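Local structure of disulfide oxidoreductase (Xylella fastidiosa, 2REM) at residues D16-A21 and A148-P153; A21-K26 and V160-Y165; P64-G69 and K139-A144; Y78-V83 and V129-G134. The protein probably acts as a periplasmic thiol-disulfide oxidoreductase of the DsbA type, catalysing disulfide exchange in protein substrates through a thioredoxin-fold domain. One frame throughout, in Å; residues are numbered along the deposited sequence.

Contact 1: D16-A21 and A148-P153; sequences DGRPFA and ALKVRP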
loop_
_atom_site.group_PDB
_atom_site.type_symbol
_atom_site.label_atom_id
_atom_site.label_comp_id
_atom_site.label_asym_id
_atom_site.label_seq_id
_atom_site.Cartn_x
_atom_site.Cartn_y
_atom_site.Cartn_z
ATOM N N ASP A 16 0.168 -13.936 -15.359
ATOM C CA ASP A 16 1.621 -13.842 -15.278
ATOM C C ASP A 16 2.016 -13.048 -14.031
ATOM O O ASP A 16 3.027 -12.389 -14.020
ATOM C CB ASP A 16 2.192 -13.161 -16.532
ATOM C CG ASP A 16 2.040 -14.005 -17.790
ATOM O OD1 ASP A 16 2.032 -15.261 -17.707
ATOM O OD2 ASP A 16 1.940 -13.405 -18.887
ATOM N N GLY A 17 1.193 -13.110 -12.989
ATOM C CA GLY A 17 1.398 -12.278 -11.806
ATOM C C GLY A 17 2.693 -12.629 -11.106
ATOM O O GLY A 17 3.060 -13.795 -11.013
ATOM N N ARG A 18 3.375 -11.604 -10.616
ATOM C CA ARG A 18 4.618 -11.764 -9.885
ATOM C C ARG A 18 4.484 -10.949 -8.634
ATOM O O ARG A 18 3.925 -9.830 -8.673
ATOM C CB ARG A 18 5.817 -11.271 -10.708
ATOM C CG ARG A 18 6.191 -12.226 -11.845
ATOM C CD ARG A 18 7.203 -11.610 -12.806
ATOM N NE ARG A 18 8.604 -11.869 -12.448
ATOM C CZ ARG A 18 9.345 -11.092 -11.652
ATOM N NH1 ARG A 18 8.837 -9.984 -11.111
ATOM N NH2 ARG A 18 10.612 -11.418 -11.411
ATOM N N PRO A 19 4.975 -11.493 -7.510
ATOM C CA PRO A 19 4.840 -10.739 -6.263
ATOM C C PRO A 19 5.648 -9.471 -6.372
ATOM O O PRO A 19 6.568 -9.372 -7.215
ATOM C CB PRO A 19 5.475 -11.663 -5.220
ATOM C CG PRO A 19 6.399 -12.561 -6.022
ATOM C CD PRO A 19 5.660 -12.781 -7.303
ATOM N N PHE A 20 5.294 -8.509 -5.538
ATOM C CA PHE A 20 6.026 -7.254 -5.475
ATOM C C PHE A 20 7.532 -7.431 -5.190
ATOM O O PHE A 20 8.388 -6.724 -5.753
ATOM C CB PHE A 20 5.405 -6.367 -4.422
ATOM C CG PHE A 20 5.982 -4.991 -4.414
ATOM C CD1 PHE A 20 6.708 -4.547 -3.323
ATOM C CD2 PHE A 20 5.812 -4.151 -5.518
ATOM C CE1 PHE A 20 7.235 -3.283 -3.307
ATOM C CE2 PHE A 20 6.335 -2.877 -5.507
ATOM C CZ PHE A 20 7.059 -2.449 -4.403
ATOM N N ALA A 21 7.837 -8.371 -4.308
ATOM C CA ALA A 21 9.213 -8.796 -4.036
ATOM C C ALA A 21 9.256 -10.331 -4.028
ATOM O O ALA A 21 8.222 -10.954 -3.771
ATOM C CB ALA A 21 9.641 -8.251 -2.718
ATOM N N ALA A 148 1.443 -1.682 -10.125
ATOM C CA ALA A 148 0.076 -1.301 -10.457
ATOM C C ALA A 148 -0.279 -1.625 -11.909
ATOM O O ALA A 148 -1.402 -2.098 -12.169
ATOM C CB ALA A 148 -0.185 0.153 -10.145
ATOM N N LEU A 149 0.658 -1.408 -12.845
ATOM C CA LEU A 149 0.425 -1.758 -14.259
ATOM C C LEU A 149 0.190 -3.255 -14.474
ATOM O O LEU A 149 -0.631 -3.649 -15.296
ATOM C CB LEU A 149 1.561 -1.270 -15.171
ATOM C CG LEU A 149 1.553 0.227 -15.530
ATOM C CD1 LEU A 149 2.805 0.632 -16.320
ATOM C CD2 LEU A 149 0.306 0.604 -16.338
ATOM N N LYS A 150 0.937 -4.077 -13.747
ATOM C CA LYS A 150 0.811 -5.534 -13.779
ATOM C C LYS A 150 -0.484 -5.997 -13.090
ATOM O O LYS A 150 -1.249 -6.812 -13.633
ATOM C CB LYS A 150 2.004 -6.125 -13.023
ATOM C CG LYS A 150 2.162 -7.629 -13.128
ATOM C CD LYS A 150 3.466 -7.921 -13.859
ATOM C CE LYS A 150 3.713 -9.405 -14.032
ATOM N NZ LYS A 150 4.337 -9.642 -15.364
ATOM N N VAL A 151 -0.711 -5.479 -11.890
ATOM C CA VAL A 151 -1.848 -5.882 -11.070
ATOM C C VAL A 151 -3.178 -5.433 -11.676
ATOM O O VAL A 151 -4.155 -6.201 -11.701
ATOM C CB VAL A 151 -1.696 -5.377 -9.628
ATOM C CG1 VAL A 151 -3.024 -5.459 -8.863
ATOM C CG2 VAL A 151 -0.608 -6.167 -8.927
ATOM N N ARG A 152 -3.193 -4.204 -12.179
ATOM C CA ARG A 152 -4.378 -3.583 -12.815
ATOM C C ARG A 152 -5.535 -3.431 -11.830
ATOM O O ARG A 152 -6.649 -3.930 -12.058
ATOM C CB ARG A 152 -4.813 -4.335 -14.070
ATOM C CG ARG A 152 -3.751 -4.386 -15.155
ATOM C CD ARG A 152 -3.774 -3.135 -16.022
ATOM N NE ARG A 152 -4.961 -3.171 -16.874
ATOM C CZ ARG A 152 -5.052 -3.817 -18.035
ATOM N NH1 ARG A 152 -6.201 -3.791 -18.696
ATOM N NH2 ARG A 152 -4.007 -4.468 -18.566
ATOM N N PRO A 153 -5.271 -2.728 -10.728
ATOM C CA PRO A 153 -6.312 -2.531 -9.749
ATOM C C PRO A 153 -7.324 -1.557 -10.326
ATOM O O PRO A 153 -6.989 -0.786 -11.220
ATOM C CB PRO A 153 -5.560 -1.884 -8.576
ATOM C CG PRO A 153 -4.438 -1.090 -9.252
ATOM C CD PRO A 153 -4.004 -2.062 -10.342
#
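With chi1 of K150 at -171°, the side chain sets out antiperiplanar to the backbone N and points at the loop D16-A21; bends at chi2 and chi4 (116° and 143°) then lay its last carbon alongside the D16-G17 peptide. The lysine reaches the loop through its methylene end more than through its charge. K150 CE lies 3.1 Å from the carbonyl O of D16, a close approach for a carbon; the neighbouring ammonium group would be expected to polarise this methylene, which may ease the approach. K150 NZ is 3.3 Å from the same D16 O, but the angle is too poor for a hydrogen bond. R18 also lies nearby, its CD 4.3 Å from K150 CE. The D16 carboxylate takes no part in the contact; its OD2 stays 5.7 Å from K150 NZ, so any attraction between these opposite charges would be long-range and probably screened by solvent. Just beyond K150 the helix stops: R152 adopts positive phi while its N still bonds to A148 O. The contact thus joins the C-terminal end of helix 135-151 to the loop that leads from strand 11-13 into strand 27-33. Beneath it V151 packs on I14, I32 and V160, while farther along the loop F20 meets Y147 edge-to-face and lies against V30, T61 and V63.

Contact 2: A21-K26 and V160-Y165; sequences APLAGK and VVNGRY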
loop_
_atom_site.group_PDB
_atom_site.type_symbol
_atom_site.label_atom_id
_atom_site.label_comp_id
_atom_site.label_asym_id
_atom_site.label_seq_id
_atom_site.Cartn_x
_atom_site.Cartn_y
_atom_site.Cartn_z
ATOM N N ALA A 21 7.837 -8.371 -4.308
ATOM C CA ALA A 21 9.213 -8.796 -4.036
ATOM C C ALA A 21 9.256 -10.331 -4.028
ATOM O O ALA A 21 8.222 -10.954 -3.771
ATOM C CB ALA A 21 9.641 -8.251 -2.718
ATOM N N PRO A 22 10.435 -10.948 -4.308
ATOM C CA PRO A 22 10.480 -12.420 -4.242
ATOM C C PRO A 22 9.895 -12.954 -2.925
ATOM O O PRO A 22 10.081 -12.340 -1.865
ATOM C CB PRO A 22 11.967 -12.734 -4.355
ATOM C CG PRO A 22 12.523 -11.594 -5.172
ATOM C CD PRO A 22 11.744 -10.378 -4.697
ATOM N N LEU A 23 9.162 -14.058 -3.008
ATOM C CA LEU A 23 8.448 -14.580 -1.841
ATOM C C LEU A 23 9.401 -15.104 -0.763
ATOM O O LEU A 23 9.226 -14.801 0.414
ATOM C CB LEU A 23 7.435 -15.647 -2.251
ATOM C CG LEU A 23 6.317 -15.078 -3.116
ATOM C CD1 LEU A 23 5.334 -16.153 -3.504
ATOM C CD2 LEU A 23 5.636 -13.929 -2.405
ATOM N N ALA A 24 10.404 -15.875 -1.175
ATOM C CA ALA A 24 11.402 -16.431 -0.251
ATOM C C ALA A 24 10.743 -17.156 0.938
ATOM O O ALA A 24 10.996 -16.814 2.106
ATOM C CB ALA A 24 12.323 -15.326 0.237
ATOM N N GLY A 25 9.885 -18.125 0.628
ATOM C CA GLY A 25 9.073 -18.818 1.643
ATOM C C GLY A 25 7.812 -18.104 2.145
ATOM O O GLY A 25 6.929 -18.734 2.741
ATOM N N LYS A 26 7.701 -16.809 1.866
ATOM C CA LYS A 26 6.612 -15.981 2.403
ATOM C C LYS A 26 5.351 -15.955 1.529
ATOM O O LYS A 26 5.395 -16.226 0.322
ATOM C CB LYS A 26 7.080 -14.533 2.611
ATOM C CG LYS A 26 8.284 -14.366 3.527
ATOM C CD LYS A 26 7.931 -14.486 4.996
ATOM C CE LYS A 26 9.191 -14.651 5.825
ATOM N NZ LYS A 26 8.977 -14.235 7.256
ATOM N N VAL A 160 -3.546 -7.609 -2.808
ATOM C CA VAL A 160 -2.991 -8.547 -3.764
ATOM C C VAL A 160 -2.181 -9.599 -3.012
ATOM O O VAL A 160 -1.254 -9.265 -2.254
ATOM C CB VAL A 160 -2.079 -7.865 -4.806
ATOM C CG1 VAL A 160 -1.653 -8.869 -5.912
ATOM C CG2 VAL A 160 -2.729 -6.616 -5.416
ATOM N N VAL A 161 -2.526 -10.863 -3.231
ATOM C CA VAL A 161 -1.812 -11.974 -2.597
ATOM C C VAL A 161 -0.847 -12.598 -3.581
ATOM O O VAL A 161 -1.247 -13.044 -4.665
ATOM C CB VAL A 161 -2.773 -13.046 -2.033
ATOM C CG1 VAL A 161 -1.994 -14.140 -1.301
ATOM C CG2 VAL A 161 -3.786 -12.391 -1.054
ATOM N N ASN A 162 0.425 -12.606 -3.193
ATOM C CA ASN A 162 1.501 -13.227 -3.983
ATOM C C ASN A 162 1.596 -12.715 -5.413
ATOM O O ASN A 162 2.107 -13.414 -6.298
ATOM C CB ASN A 162 1.371 -14.762 -3.949
ATOM C CG ASN A 162 1.937 -15.358 -2.681
ATOM O OD1 ASN A 162 2.554 -14.653 -1.876
ATOM N ND2 ASN A 162 1.721 -16.652 -2.483
ATOM N N GLY A 163 1.104 -11.496 -5.626
ATOM C CA GLY A 163 1.112 -10.877 -6.959
ATOM C C GLY A 163 0.181 -11.586 -7.933
ATOM O O GLY A 163 0.191 -11.311 -9.128
ATOM N N ARG A 164 -0.608 -12.508 -7.412
ATOM C CA ARG A 164 -1.364 -13.410 -8.260
ATOM C C ARG A 164 -2.864 -13.246 -8.079
ATOM O O ARG A 164 -3.615 -13.435 -9.018
ATOM C CB ARG A 164 -0.962 -14.849 -7.954
ATOM C CG ARG A 164 -1.550 -15.867 -8.852
ATOM C CD ARG A 164 -0.794 -17.163 -8.666
ATOM N NE ARG A 164 -1.365 -18.225 -9.475
ATOM C CZ ARG A 164 -1.130 -19.508 -9.265
ATOM N NH1 ARG A 164 -0.337 -19.876 -8.267
ATOM N NH2 ARG A 164 -1.685 -20.415 -10.051
ATOM N N TYR A 165 -3.302 -12.935 -6.867
ATOM C CA TYR A 165 -4.732 -12.849 -6.609
ATOM C C TYR A 165 -5.072 -11.491 -6.085
ATOM O O TYR A 165 -4.556 -11.075 -5.052
ATOM C CB TYR A 165 -5.187 -13.928 -5.639
ATOM C CG TYR A 165 -4.810 -15.293 -6.118
ATOM C CD1 TYR A 165 -3.770 -15.995 -5.516
ATOM C CD2 TYR A 165 -5.465 -15.863 -7.195
ATOM C CE1 TYR A 165 -3.406 -17.247 -5.976
ATOM C CE2 TYR A 165 -5.111 -17.112 -7.666
ATOM C CZ TYR A 165 -4.084 -17.792 -7.038
ATOM O OH TYR A 165 -3.729 -19.022 -7.489
HETATM O O HOH W 1 3.726 -18.112 -0.904
#
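A tight turn ahead of strand 27-33, type I' from L23 to K26, here meets the hairpin connection between strands 158-161 and 165-167. L23 and N162 carry the contact, their side chains crossing at about a right angle. Both methyls of L23 come up to the amide oxygen from one side: N162 OD1 is 3.2 Å from L23 CD2 and 3.6 Å from L23 CD1, and CD1 also lies against N162 CG. N162 has chi1 at -81°, with CG beside its own backbone N, which carries the amide out to the leucine. These strands belong to the central sheet of the thioredoxin fold, where 158-161 pairs antiparallel with 27-33; a classic beta bulge sets R164 and Y165 together across from V161 at the start of the outgoing hairpin arm, and V161 O accepts from both R164 N and Y165 N. Both ends of the amide of the buried N162 are bonded. N162 OD1 accepts from the backbone N of E28, while N162 ND2 donates to E186 of helix 172-190 and, at 2.9 Å, to a water. That water in turn donates to K26 O over 2.8 Å, bridging the turn to the asparagine, whereas the K26 ammonium group bonds to K56 O instead.

Contact 3: P64-G69 and K139-A144; sequences PAVFGG and KRFQAA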
loop_
_atom_site.group_PDB
_atom_site.type_symbol
_atom_site.label_atom_id
_atom_site.label_comp_id
_atom_site.label_asym_id
_atom_site.label_seq_id
_atom_site.Cartn_x
_atom_site.Cartn_y
_atom_site.Cartn_z
ATOM N N PRO A 64 2.246 2.088 -2.596
ATOM C CA PRO A 64 1.416 3.231 -2.890
ATOM C C PRO A 64 0.933 3.158 -4.337
ATOM O O PRO A 64 1.653 2.642 -5.215
ATOM C CB PRO A 64 2.356 4.419 -2.645
ATOM C CG PRO A 64 3.712 3.905 -2.900
ATOM C CD PRO A 64 3.684 2.416 -2.528
ATOM N N ALA A 65 -0.293 3.619 -4.555
ATOM C CA ALA A 65 -0.897 3.726 -5.859
ATOM C C ALA A 65 -0.304 4.896 -6.644
ATOM O O ALA A 65 -0.459 6.089 -6.276
ATOM C CB ALA A 65 -2.443 3.868 -5.738
ATOM N N VAL A 66 0.356 4.532 -7.736
ATOM C CA VAL A 66 0.916 5.494 -8.666
ATOM C C VAL A 66 -0.057 5.561 -9.814
ATOM O O VAL A 66 0.095 4.863 -10.834
ATOM C CB VAL A 66 2.342 5.120 -9.110
ATOM C CG1 VAL A 66 2.852 6.132 -10.117
ATOM C CG2 VAL A 66 3.266 5.093 -7.874
ATOM N N PHE A 67 -1.095 6.374 -9.615
ATOM C CA PHE A 67 -2.242 6.371 -10.514
ATOM C C PHE A 67 -2.259 7.662 -11.338
ATOM O O PHE A 67 -3.182 7.897 -12.108
ATOM C CB PHE A 67 -3.550 6.246 -9.710
ATOM C CG PHE A 67 -3.848 4.855 -9.178
ATOM C CD1 PHE A 67 -3.100 3.739 -9.559
ATOM C CD2 PHE A 67 -4.929 4.670 -8.326
ATOM C CE1 PHE A 67 -3.416 2.473 -9.073
ATOM C CE2 PHE A 67 -5.259 3.424 -7.844
ATOM C CZ PHE A 67 -4.488 2.309 -8.212
ATOM N N GLY A 68 -1.228 8.491 -11.181
ATOM C CA GLY A 68 -1.160 9.736 -11.915
ATOM C C GLY A 68 -1.783 10.849 -11.096
ATOM O O GLY A 68 -2.270 10.614 -9.988
ATOM N N GLY A 69 -1.773 12.056 -11.646
ATOM C CA GLY A 69 -2.368 13.211 -10.984
ATOM C C GLY A 69 -2.000 13.342 -9.510
ATOM O O GLY A 69 -0.817 13.287 -9.131
ATOM N N LYS A 139 13.285 4.976 -7.954
ATOM C CA LYS A 139 13.297 3.517 -8.138
ATOM C C LYS A 139 12.064 2.813 -7.556
ATOM O O LYS A 139 11.388 2.043 -8.253
ATOM C CB LYS A 139 14.588 2.911 -7.592
ATOM C CG LYS A 139 14.659 1.420 -7.753
ATOM C CD LYS A 139 15.909 0.884 -7.114
ATOM C CE LYS A 139 15.894 -0.635 -7.164
ATOM N NZ LYS A 139 17.233 -1.112 -6.790
ATOM N N ARG A 140 11.772 3.078 -6.282
ATOM C CA ARG A 140 10.609 2.511 -5.606
ATOM C C ARG A 140 9.302 2.978 -6.250
ATOM O O ARG A 140 8.330 2.211 -6.359
ATOM C CB ARG A 140 10.613 2.929 -4.125
ATOM C CG ARG A 140 11.824 2.379 -3.415
ATOM C CD ARG A 140 11.770 2.669 -1.959
ATOM N NE ARG A 140 12.959 2.146 -1.327
ATOM C CZ ARG A 140 13.047 1.784 -0.058
ATOM N NH1 ARG A 140 12.001 1.874 0.737
ATOM N NH2 ARG A 140 14.202 1.322 0.397
ATOM N N PHE A 141 9.287 4.243 -6.669
ATOM C CA PHE A 141 8.125 4.805 -7.360
ATOM C C PHE A 141 7.867 4.078 -8.686
ATOM O O PHE A 141 6.731 3.683 -8.993
ATOM C CB PHE A 141 8.354 6.312 -7.581
ATOM C CG PHE A 141 7.239 7.010 -8.300
ATOM C CD1 PHE A 141 6.269 7.709 -7.587
ATOM C CD2 PHE A 141 7.186 7.002 -9.701
ATOM C CE1 PHE A 141 5.241 8.378 -8.272
ATOM C CE2 PHE A 141 6.189 7.692 -10.394
ATOM C CZ PHE A 141 5.212 8.374 -9.679
ATOM N N GLN A 142 8.917 3.862 -9.462
ATOM C CA GLN A 142 8.781 3.079 -10.680
ATOM C C GLN A 142 8.374 1.629 -10.395
ATOM O O GLN A 142 7.570 1.056 -11.120
ATOM C CB GLN A 142 10.046 3.149 -11.519
ATOM C CG GLN A 142 10.306 4.537 -12.103
ATOM C CD GLN A 142 9.121 5.071 -12.881
ATOM O OE1 GLN A 142 8.334 4.301 -13.458
ATOM N NE2 GLN A 142 8.972 6.395 -12.896
ATOM N N ALA A 143 8.909 1.044 -9.327
ATOM C CA ALA A 143 8.552 -0.334 -8.992
ATOM C C ALA A 143 7.066 -0.392 -8.618
ATOM O O ALA A 143 6.359 -1.308 -9.033
ATOM C CB ALA A 143 9.408 -0.831 -7.844
ATOM N N ALA A 144 6.608 0.585 -7.837
ATOM C CA ALA A 144 5.191 0.675 -7.450
ATOM C C ALA A 144 4.299 0.873 -8.669
ATOM O O ALA A 144 3.233 0.244 -8.782
ATOM C CB ALA A 144 4.977 1.797 -6.446
HETATM O O HOH W 2 1.168 1.733 -7.682
#
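V66 and F141 form the tight half of this contact, and P64 with A144 the slacker half. V66 points at the helix and places both of its methyls over the same face of the phenylalanine. CG1 stands above the rim, 3.3 Å from F141 CZ, while CG2 sits nearer the centre in a CH-pi contact, 4.1 Å from the ring centroid and 20° off its normal. With chi1 at 179°, F141 CG stands anti to the backbone N, and the ring reaches out to the valine with one face toward it. R76 adds a cation-pi contact to the same ring. The loop P64-G69 follows strand 58-64, an outermost strand of the thioredoxin-fold sheet, and leads into helix 71-83, where D72 and A75 also pack on V66; the contact therefore seats the strand exit against helix 135-151. Towards A144 the side-chain contacts are longer: V66 CG2 is 4.0 Å from A144 CB and P64 CD 4.2 Å from the same methyl, although P64 O comes to 3.6 Å from A144 CB. A water occupies this side. It donates to P64 O and, at 2.8 Å, to A144 O, and accepts from V66 N at 2.9 Å, so three backbone groups of the loop and the helix are joined through one molecule where no direct polar bond links them. The touching residues are all buried, and the segments become exposed only toward G69 and K139.

Contact 4: Y78-V83 and V129-G134; sequences YLAADV and VATFNG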
loop_
_atom_site.group_PDB
_atom_site.type_symbol
_atom_site.label_atom_id
_atom_site.label_comp_id
_atom_site.label_asym_id
_atom_site.label_seq_id
_atom_site.Cartn_x
_atom_site.Cartn_y
_atom_site.Cartn_z
ATOM N N TYR A 78 4.943 8.730 0.541
ATOM C CA TYR A 78 5.038 7.461 1.248
ATOM C C TYR A 78 6.416 6.840 1.108
ATOM O O TYR A 78 7.018 6.424 2.086
ATOM C CB TYR A 78 3.981 6.458 0.757
ATOM C CG TYR A 78 4.222 5.124 1.422
ATOM C CD1 TYR A 78 3.855 4.925 2.760
ATOM C CD2 TYR A 78 4.856 4.077 0.723
ATOM C CE1 TYR A 78 4.125 3.709 3.403
ATOM C CE2 TYR A 78 5.120 2.854 1.344
ATOM C CZ TYR A 78 4.751 2.686 2.677
ATOM O OH TYR A 78 4.998 1.492 3.293
ATOM N N LEU A 79 6.890 6.735 -0.131
ATOM C CA LEU A 79 8.171 6.096 -0.383
ATOM C C LEU A 79 9.319 6.832 0.289
ATOM O O LEU A 79 10.175 6.201 0.856
ATOM C CB LEU A 79 8.431 5.935 -1.892
ATOM C CG LEU A 79 7.356 5.035 -2.545
ATOM C CD1 LEU A 79 7.436 5.167 -4.037
ATOM C CD2 LEU A 79 7.492 3.575 -2.136
ATOM N N ALA A 80 9.343 8.159 0.184
ATOM C CA ALA A 80 10.378 8.950 0.860
ATOM C C ALA A 80 10.307 8.697 2.376
ATOM O O ALA A 80 11.316 8.471 3.018
ATOM C CB ALA A 80 10.213 10.443 0.555
ATOM N N ALA A 81 9.095 8.709 2.927
ATOM C CA ALA A 81 8.902 8.438 4.359
ATOM C C ALA A 81 9.453 7.076 4.714
ATOM O O ALA A 81 10.097 6.901 5.741
ATOM C CB ALA A 81 7.433 8.490 4.706
ATOM N N ASP A 82 9.180 6.104 3.857
ATOM C CA ASP A 82 9.637 4.742 4.101
ATOM C C ASP A 82 11.143 4.623 4.035
ATOM O O ASP A 82 11.750 4.013 4.905
ATOM C CB ASP A 82 8.977 3.734 3.151
ATOM C CG ASP A 82 9.116 2.309 3.647
ATOM O OD1 ASP A 82 9.115 2.097 4.876
ATOM O OD2 ASP A 82 9.219 1.400 2.831
ATOM N N VAL A 83 11.735 5.202 3.001
ATOM C CA VAL A 83 13.191 5.290 2.897
ATOM C C VAL A 83 13.777 5.918 4.149
ATOM O O VAL A 83 14.810 5.484 4.632
ATOM C CB VAL A 83 13.630 6.104 1.640
ATOM C CG1 VAL A 83 15.105 6.558 1.749
ATOM C CG2 VAL A 83 13.389 5.288 0.347
ATOM N N VAL A 129 13.445 16.601 1.152
ATOM C CA VAL A 129 13.446 17.035 -0.260
ATOM C C VAL A 129 14.404 16.211 -1.111
ATOM O O VAL A 129 14.032 15.748 -2.200
ATOM C CB VAL A 129 13.703 18.558 -0.415
ATOM C CG1 VAL A 129 13.915 18.925 -1.892
ATOM C CG2 VAL A 129 12.528 19.317 0.162
ATOM N N ALA A 130 15.614 15.992 -0.594
ATOM C CA ALA A 130 16.592 15.167 -1.280
ATOM C C ALA A 130 16.064 13.760 -1.471
ATOM O O ALA A 130 16.347 13.136 -2.466
ATOM C CB ALA A 130 17.919 15.141 -0.532
ATOM N N THR A 131 15.299 13.260 -0.506
ATOM C CA THR A 131 14.848 11.894 -0.582
ATOM C C THR A 131 13.704 11.816 -1.577
ATOM O O THR A 131 13.692 10.951 -2.449
ATOM C CB THR A 131 14.421 11.362 0.801
ATOM O OG1 THR A 131 15.527 11.477 1.703
ATOM C CG2 THR A 131 14.039 9.874 0.698
ATOM N N PHE A 132 12.754 12.739 -1.421
ATOM C CA PHE A 132 11.592 12.843 -2.280
ATOM C C PHE A 132 12.021 12.967 -3.750
ATOM O O PHE A 132 11.411 12.373 -4.605
ATOM C CB PHE A 132 10.820 14.100 -1.879
ATOM C CG PHE A 132 9.476 14.229 -2.517
ATOM C CD1 PHE A 132 8.380 13.560 -1.980
ATOM C CD2 PHE A 132 9.293 15.081 -3.614
ATOM C CE1 PHE A 132 7.124 13.698 -2.537
ATOM C CE2 PHE A 132 8.028 15.228 -4.195
ATOM C CZ PHE A 132 6.940 14.522 -3.652
ATOM N N ASN A 133 13.055 13.764 -4.010
ATOM C CA ASN A 133 13.551 13.955 -5.374
ATOM C C ASN A 133 14.616 12.971 -5.756
ATOM O O ASN A 133 15.198 13.105 -6.819
ATOM C CB ASN A 133 14.103 15.372 -5.578
ATOM C CG ASN A 133 13.032 16.413 -5.412
ATOM O OD1 ASN A 133 11.853 16.086 -5.412
ATOM N ND2 ASN A 133 13.431 17.649 -5.188
ATOM N N GLY A 134 14.886 11.986 -4.903
ATOM C CA GLY A 134 16.103 11.202 -5.112
ATOM C C GLY A 134 15.918 9.887 -5.827
ATOM O O GLY A 134 14.793 9.455 -6.066
#
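A80 and F132 bring the two helices together, their CA atoms only 5.1 Å apart, a spacing consistent with the small alanine side chain. A80 CB points at the helix end V129-G134 and lies 4.0 Å from the backbone N of F132. The F132 ring is approached at its edge rather than over a face, with A80 CB near the ring plane and 4.4 Å from CD1. The preceding residue, T131, sets its methyl against both A80 and V83, which lie one turn apart on helix 71-83. T131 CG2 reaches 3.6 Å from V83 CG1 and 3.8 Å from A80 CA, and the T131 and V83 side chains run antiparallel alongside each other. In T131 chi1 is -58°, which sends CG2 towards the partner helix and keeps OG1 beside its own backbone N; the hydroxyl hydrogen-bonds to R127 O within its own helix, so the face offered to V83 and A80 is apolar. The contact belongs to the helical part of the DsbA-like domain, joining the C-terminal ends of helices 71-83 and 125-132. Helix 135-151 adds V137 on T131, and E136 and R140 on V83, and helix 111-119 supplies L114 and P111, which pack on F132, and Y118, which packs on A81.

In the fold
From the N terminus, the loop after strand 11-13 is used twice: D16-A21 closes on the end of helix 135-151 (contact 1), and A21-K26, sharing A21, closes on the hairpin after strand 158-161 (contact 2). These two loops cross, and the contacts touch where P19 lies against N162. Contact 3, from the end of strand 58-64 to the middle of helix 135-151, is nested inside both. Contact 4, between helices 71-83 and 125-132, is nested inside contact 3 and touches it through L79 on F141. Helix 135-151 serves contacts 1 and 3, so it links the sheet edge and loops to the helical part, whose contact 4 lies about 25 Å, centre to centre, from contact 2.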